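Local coordinates for protein 16S rRNA (guanine(1405)-N(7))-methyltransferase (Klebsiella pneumoniae, PDB 6PI9) that probably methylates the N7 position of guanine 1405 in 16S rRNA, using S-adenosyl-L-methionine, and so confers resistance to various aminoglycosides, at residues A64-N76 with H143-R157. Residues are numbered along the deposited sequence; the frame is centred on the assembly and turned at random. Where two conformers were deposited one is given.
Sequences AQKKARALLARWN and HLGCVRLVNETARAR
W75 and R157 meet late in the two segments. The R157 chain is bent at chi2 and chi3, which folds it back over the indole. From CB outward, its CG comes to CZ3 of W75. R157 CD lies between the ring and the amide, 3.4 Å from N76 OD1. R157 NE sits 3.4 Å from W75 CH2. R157 CZ stands over one face of the six-membered ring of W75, 4.2 Å from its centroid, in a cation-pi contact. R157 NH2 lies near W75 CZ2. NH1 gives a hydrogen bond to N76 OD1, fairly straight at 160°. The acceptor lies in the guanidinium plane and the donor in the carbonyl plane, although the two groups are almost perpendicular. A ring face and an amide oxygen together restrain the rotation of the guanidinium. N76 ND2 adds a weak bond to A156 O.

T153 CG2 approaches the edge of the W75 ring. T153 OG1 touches L72 CD1 and bonds back to L149 O. T153 N also bonds to L149 O, and the two donors come from opposite faces of the carbonyl plane. L149 spreads its methyls between A68 CB, at 4.0 Å from CD1, and R69 CG, near CD2. On the outer side, R69 NH2 forms a salt bridge with E152 OE2, 2.6 Å long but weak in angle.

At the N-terminal end, Q65 lays its amide against G145. Its OE1 is 3.2 Å from G145 CA and also meets H143 CE1. H143 caps helix 144-157 through a weak bond from G145 N to ND1. The axes of 64-75 and 144-157 run nearly parallel, 11° apart. Helix 63-75 packs on the helix that follows strand 137-141 in the Rossmann-like methyltransferase fold. The N-cap residue of that helix, H143, lines the S-adenosyl-L-homocysteine pocket.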
loop_
_atom_site.group_PDB
_atom_site.type_symbol
_atom_site.label_atom_id
_atom_site.label_comp_id
_atom_site.label_asym_id
_atom_site.label_seq_id
_atom_site.Cartn_x
_atom_site.Cartn_y
_atom_site.Cartn_z
ATOM N N ALA A 64 -8.404 -4.425 13.336
ATOM C CA ALA A 64 -9.528 -4.154 12.446
ATOM C C ALA A 64 -10.251 -5.434 12.059
ATOM O O ALA A 64 -11.401 -5.379 11.614
ATOM C CB ALA A 64 -9.065 -3.423 11.185
ATOM N N GLN A 65 -9.600 -6.584 12.235
ATOM C CA GLN A 65 -10.242 -7.864 11.959
ATOM C C GLN A 65 -11.233 -8.247 13.057
ATOM O O GLN A 65 -12.328 -8.740 12.766
ATOM C CB GLN A 65 -9.180 -8.940 11.796
ATOM C CG GLN A 65 -9.728 -10.284 11.416
ATOM C CD GLN A 65 -8.627 -11.216 11.004
ATOM O OE1 GLN A 65 -7.923 -10.958 10.026
ATOM N NE2 GLN A 65 -8.441 -12.295 11.767
ATOM N N LYS A 66 -10.867 -8.055 14.324
ATOM C CA LYS A 66 -11.856 -8.228 15.383
ATOM C C LYS A 66 -12.954 -7.180 15.279
ATOM O O LYS A 66 -14.124 -7.469 15.555
ATOM C CB LYS A 66 -11.185 -8.175 16.755
ATOM C CG LYS A 66 -10.473 -9.465 17.099
ATOM C CD LYS A 66 -8.966 -9.296 17.150
ATOM C CE LYS A 66 -8.255 -10.656 17.141
ATOM N NZ LYS A 66 -8.467 -11.418 15.858
ATOM N N LYS A 67 -12.594 -5.957 14.876
ATOM C CA LYS A 67 -13.604 -4.926 14.663
ATOM C C LYS A 67 -14.562 -5.332 13.554
ATOM O O LYS A 67 -15.785 -5.221 13.712
ATOM C CB LYS A 67 -12.936 -3.583 14.348
ATOM C CG LYS A 67 -12.984 -2.580 15.516
ATOM C CD LYS A 67 -11.711 -1.738 15.632
ATOM C CE LYS A 67 -11.909 -0.626 16.646
ATOM N NZ LYS A 67 -11.982 -1.161 18.039
ATOM N N ALA A 68 -14.025 -5.827 12.428
ATOM C CA ALA A 68 -14.882 -6.326 11.358
ATOM C C ALA A 68 -15.757 -7.470 11.847
ATOM O O ALA A 68 -16.925 -7.575 11.458
ATOM C CB ALA A 68 -14.036 -6.771 10.163
ATOM N N ARG A 69 -15.209 -8.334 12.706
ATOM C CA ARG A 69 -15.977 -9.452 13.250
ATOM C C ARG A 69 -17.224 -8.958 13.967
ATOM O O ARG A 69 -18.332 -9.445 13.716
ATOM C CB ARG A 69 -15.101 -10.274 14.201
ATOM C CG ARG A 69 -15.318 -11.783 14.133
ATOM C CD ARG A 69 -14.263 -12.511 14.938
ATOM N NE ARG A 69 -14.282 -13.951 14.708
ATOM C CZ ARG A 69 -15.104 -14.798 15.327
ATOM N NH1 ARG A 69 -15.992 -14.349 16.208
ATOM N NH2 ARG A 69 -15.041 -16.100 15.069
ATOM N N ALA A 70 -17.063 -7.962 14.842
ATOM C CA ALA A 70 -18.176 -7.481 15.656
ATOM C C ALA A 70 -19.190 -6.700 14.832
ATOM O O ALA A 70 -20.390 -6.731 15.133
ATOM C CB ALA A 70 -17.643 -6.621 16.799
ATOM N N LEU A 71 -18.731 -5.998 13.790
ATOM C CA LEU A 71 -19.644 -5.265 12.916
ATOM C C LEU A 71 -20.531 -6.212 12.111
ATOM O O LEU A 71 -21.748 -6.007 12.015
ATOM C CB LEU A 71 -18.848 -4.357 11.981
ATOM C CG LEU A 71 -18.305 -3.092 12.629
ATOM C CD1 LEU A 71 -17.477 -2.321 11.618
ATOM C CD2 LEU A 71 -19.466 -2.268 13.167
ATOM N N LEU A 72 -19.936 -7.249 11.512
ATOM C CA LEU A 72 -20.716 -8.187 10.710
ATOM C C LEU A 72 -21.738 -8.936 11.558
ATOM O O LEU A 72 -22.771 -9.380 11.038
ATOM C CB LEU A 72 -19.785 -9.170 9.999
ATOM C CG LEU A 72 -18.941 -8.546 8.875
ATOM C CD1 LEU A 72 -17.768 -9.427 8.533
ATOM C CD2 LEU A 72 -19.795 -8.286 7.633
ATOM N N ALA A 73 -21.465 -9.090 12.856
ATOM C CA ALA A 73 -22.443 -9.699 13.752
ATOM C C ALA A 73 -23.668 -8.808 13.910
ATOM O O ALA A 73 -24.802 -9.299 14.003
ATOM C CB ALA A 73 -21.800 -9.977 15.111
ATOM N N ARG A 74 -23.458 -7.494 13.943
ATOM C CA ARG A 74 -24.574 -6.566 14.022
ATOM C C ARG A 74 -25.337 -6.473 12.710
ATOM O O ARG A 74 -26.495 -6.044 12.711
ATOM C CB ARG A 74 -24.063 -5.194 14.434
ATOM C CG ARG A 74 -23.074 -5.251 15.567
ATOM C CD ARG A 74 -22.442 -3.908 15.775
ATOM N NE ARG A 74 -23.216 -3.122 16.723
ATOM C CZ ARG A 74 -22.688 -2.492 17.763
ATOM N NH1 ARG A 74 -21.379 -2.561 17.975
ATOM N NH2 ARG A 74 -23.457 -1.791 18.592
ATOM N N TRP A 75 -24.716 -6.863 11.595
ATOM C CA TRP A 75 -25.410 -6.815 10.313
ATOM C C TRP A 75 -26.386 -7.976 10.169
ATOM O O TRP A 75 -27.480 -7.806 9.615
ATOM C CB TRP A 75 -24.403 -6.807 9.158
ATOM C CG TRP A 75 -25.066 -6.794 7.822
ATOM C CD1 TRP A 75 -25.938 -5.858 7.354
ATOM C CD2 TRP A 75 -24.920 -7.765 6.780
ATOM N NE1 TRP A 75 -26.343 -6.184 6.086
ATOM C CE2 TRP A 75 -25.731 -7.350 5.707
ATOM C CE3 TRP A 75 -24.177 -8.944 6.647
ATOM C CZ2 TRP A 75 -25.828 -8.073 4.519
ATOM C CZ3 TRP A 75 -24.275 -9.661 5.469
ATOM C CH2 TRP A 75 -25.095 -9.225 4.421
ATOM N N ASN A 76 -26.025 -9.163 10.664
ATOM C CA ASN A 76 -26.982 -10.261 10.601
ATOM C C ASN A 76 -28.183 -10.025 11.511
ATOM O O ASN A 76 -29.193 -10.720 11.372
ATOM C CB ASN A 76 -26.315 -11.597 10.939
ATOM C CG ASN A 76 -27.174 -12.791 10.527
ATOM O OD1 ASN A 76 -27.970 -12.694 9.590
ATOM N ND2 ASN A 76 -27.035 -13.913 11.237
ATOM N N HIS A 143 -4.679 -15.079 3.527
ATOM C CA HIS A 143 -5.086 -14.405 4.751
ATOM C C HIS A 143 -6.207 -15.197 5.395
ATOM O O HIS A 143 -7.369 -15.104 4.996
ATOM C CB HIS A 143 -5.531 -12.974 4.436
ATOM C CG HIS A 143 -5.501 -12.097 5.644
ATOM N ND1 HIS A 143 -6.058 -12.481 6.845
ATOM C CD2 HIS A 143 -4.948 -10.882 5.855
ATOM C CE1 HIS A 143 -5.848 -11.541 7.753
ATOM N NE2 HIS A 143 -5.187 -10.552 7.174
ATOM N N LEU A 144 -5.853 -16.017 6.382
ATOM C CA LEU A 144 -6.847 -16.833 7.060
ATOM C C LEU A 144 -7.813 -16.005 7.892
ATOM O O LEU A 144 -8.881 -16.501 8.264
ATOM C CB LEU A 144 -6.132 -17.847 7.959
ATOM C CG LEU A 144 -5.016 -18.617 7.259
ATOM C CD1 LEU A 144 -4.442 -19.606 8.229
ATOM C CD2 LEU A 144 -5.591 -19.353 6.065
ATOM N N GLY A 145 -7.486 -14.753 8.196
ATOM C CA GLY A 145 -8.486 -13.913 8.838
ATOM C C GLY A 145 -9.625 -13.597 7.885
ATOM O O GLY A 145 -10.803 -13.687 8.245
ATOM N N CYS A 146 -9.286 -13.224 6.648
ATOM C CA CYS A 146 -10.297 -13.046 5.609
ATOM C C CYS A 146 -11.130 -14.314 5.428
ATOM O O CYS A 146 -12.371 -14.275 5.425
ATOM C CB CYS A 146 -9.615 -12.668 4.317
ATOM S SG CYS A 146 -9.052 -10.944 4.409
ATOM N N VAL A 147 -10.448 -15.444 5.258
ATOM C CA VAL A 147 -11.138 -16.711 5.055
ATOM C C VAL A 147 -12.128 -16.941 6.178
ATOM O O VAL A 147 -13.283 -17.325 5.952
ATOM C CB VAL A 147 -10.111 -17.857 4.953
ATOM C CG1 VAL A 147 -10.821 -19.209 5.012
ATOM C CG2 VAL A 147 -9.345 -17.731 3.689
ATOM N N ARG A 148 -11.697 -16.725 7.421
ATOM C CA ARG A 148 -12.568 -17.051 8.549
ATOM C C ARG A 148 -13.809 -16.177 8.561
ATOM O O ARG A 148 -14.916 -16.657 8.833
ATOM C CB ARG A 148 -11.815 -16.874 9.863
ATOM C CG ARG A 148 -11.016 -18.086 10.263
ATOM C CD ARG A 148 -9.787 -17.706 11.069
ATOM N NE ARG A 148 -8.841 -18.809 11.090
ATOM C CZ ARG A 148 -7.535 -18.665 11.273
ATOM N NH1 ARG A 148 -7.020 -17.437 11.417
ATOM N NH2 ARG A 148 -6.743 -19.744 11.296
ATOM N N LEU A 149 -13.630 -14.871 8.318
ATOM C CA LEU A 149 -14.754 -13.937 8.331
ATOM C C LEU A 149 -15.760 -14.272 7.245
ATOM O O LEU A 149 -16.979 -14.207 7.465
ATOM C CB LEU A 149 -14.247 -12.511 8.143
ATOM C CG LEU A 149 -13.573 -11.877 9.360
ATOM C CD1 LEU A 149 -13.086 -10.466 9.017
ATOM C CD2 LEU A 149 -14.512 -11.873 10.540
ATOM N N VAL A 150 -15.260 -14.630 6.066
ATOM C CA VAL A 150 -16.139 -14.991 4.965
ATOM C C VAL A 150 -16.994 -16.196 5.326
ATOM O O VAL A 150 -18.210 -16.173 5.156
ATOM C CB VAL A 150 -15.314 -15.241 3.705
ATOM C CG1 VAL A 150 -16.185 -15.900 2.659
ATOM C CG2 VAL A 150 -14.776 -13.890 3.228
ATOM N N ASN A 151 -16.371 -17.267 5.823
ATOM C CA ASN A 151 -17.126 -18.478 6.155
ATOM C C ASN A 151 -18.149 -18.221 7.255
ATOM O O ASN A 151 -19.282 -18.725 7.198
ATOM C CB ASN A 151 -16.165 -19.600 6.581
ATOM C CG ASN A 151 -15.469 -20.225 5.405
ATOM O OD1 ASN A 151 -16.092 -20.390 4.369
ATOM N ND2 ASN A 151 -14.175 -20.568 5.547
ATOM N N GLU A 152 -17.759 -17.478 8.289
ATOM C CA GLU A 152 -18.683 -17.182 9.381
ATOM C C GLU A 152 -19.873 -16.363 8.896
ATOM O O GLU A 152 -21.027 -16.649 9.237
ATOM C CB GLU A 152 -17.944 -16.430 10.482
ATOM C CG GLU A 152 -16.911 -17.278 11.189
ATOM C CD GLU A 152 -16.296 -16.568 12.380
ATOM O OE1 GLU A 152 -17.057 -15.874 13.114
ATOM O OE2 GLU A 152 -15.064 -16.715 12.583
ATOM N N THR A 153 -19.607 -15.318 8.113
ATOM C CA THR A 153 -20.696 -14.473 7.642
ATOM C C THR A 153 -21.628 -15.263 6.737
ATOM O O THR A 153 -22.855 -15.164 6.844
ATOM C CB THR A 153 -20.118 -13.257 6.908
ATOM O OG1 THR A 153 -19.241 -12.554 7.799
ATOM C CG2 THR A 153 -21.235 -12.322 6.389
ATOM N N ALA A 154 -21.053 -16.065 5.835
ATOM C CA ALA A 154 -21.860 -16.831 4.888
ATOM C C ALA A 154 -22.768 -17.831 5.597
ATOM O O ALA A 154 -23.954 -17.928 5.272
ATOM C CB ALA A 154 -20.953 -17.541 3.887
ATOM N N ARG A 155 -22.233 -18.605 6.555
ATOM C CA ARG A 155 -23.080 -19.559 7.261
ATOM C C ARG A 155 -24.191 -18.861 8.043
ATOM O O ARG A 155 -25.310 -19.384 8.125
ATOM C CB ARG A 155 -22.239 -20.440 8.192
ATOM C CG ARG A 155 -21.253 -21.368 7.488
ATOM C CD ARG A 155 -20.722 -22.374 8.501
ATOM N NE ARG A 155 -19.396 -22.883 8.153
ATOM C CZ ARG A 155 -18.255 -22.272 8.482
ATOM N NH1 ARG A 155 -18.266 -21.093 9.092
ATOM N NH2 ARG A 155 -17.102 -22.806 8.147
ATOM N N ALA A 156 -23.910 -17.680 8.609
ATOM C CA ALA A 156 -24.932 -16.931 9.339
ATOM C C ALA A 156 -26.004 -16.351 8.424
ATOM O O ALA A 156 -27.134 -16.133 8.876
ATOM C CB ALA A 156 -24.291 -15.796 10.140
ATOM N N ARG A 157 -25.679 -16.072 7.166
ATOM C CA ARG A 157 -26.637 -15.484 6.240
ATOM C C ARG A 157 -27.329 -16.536 5.383
ATOM O O ARG A 157 -28.237 -16.191 4.616
ATOM C CB ARG A 157 -25.946 -14.448 5.337
ATOM C CG ARG A 157 -25.359 -13.234 6.059
ATOM C CD ARG A 157 -26.426 -12.319 6.580
ATOM N NE ARG A 157 -27.205 -11.700 5.510
ATOM C CZ ARG A 157 -28.372 -11.096 5.729
ATOM N NH1 ARG A 157 -28.873 -11.063 6.964
ATOM N NH2 ARG A 157 -29.054 -10.562 4.723
#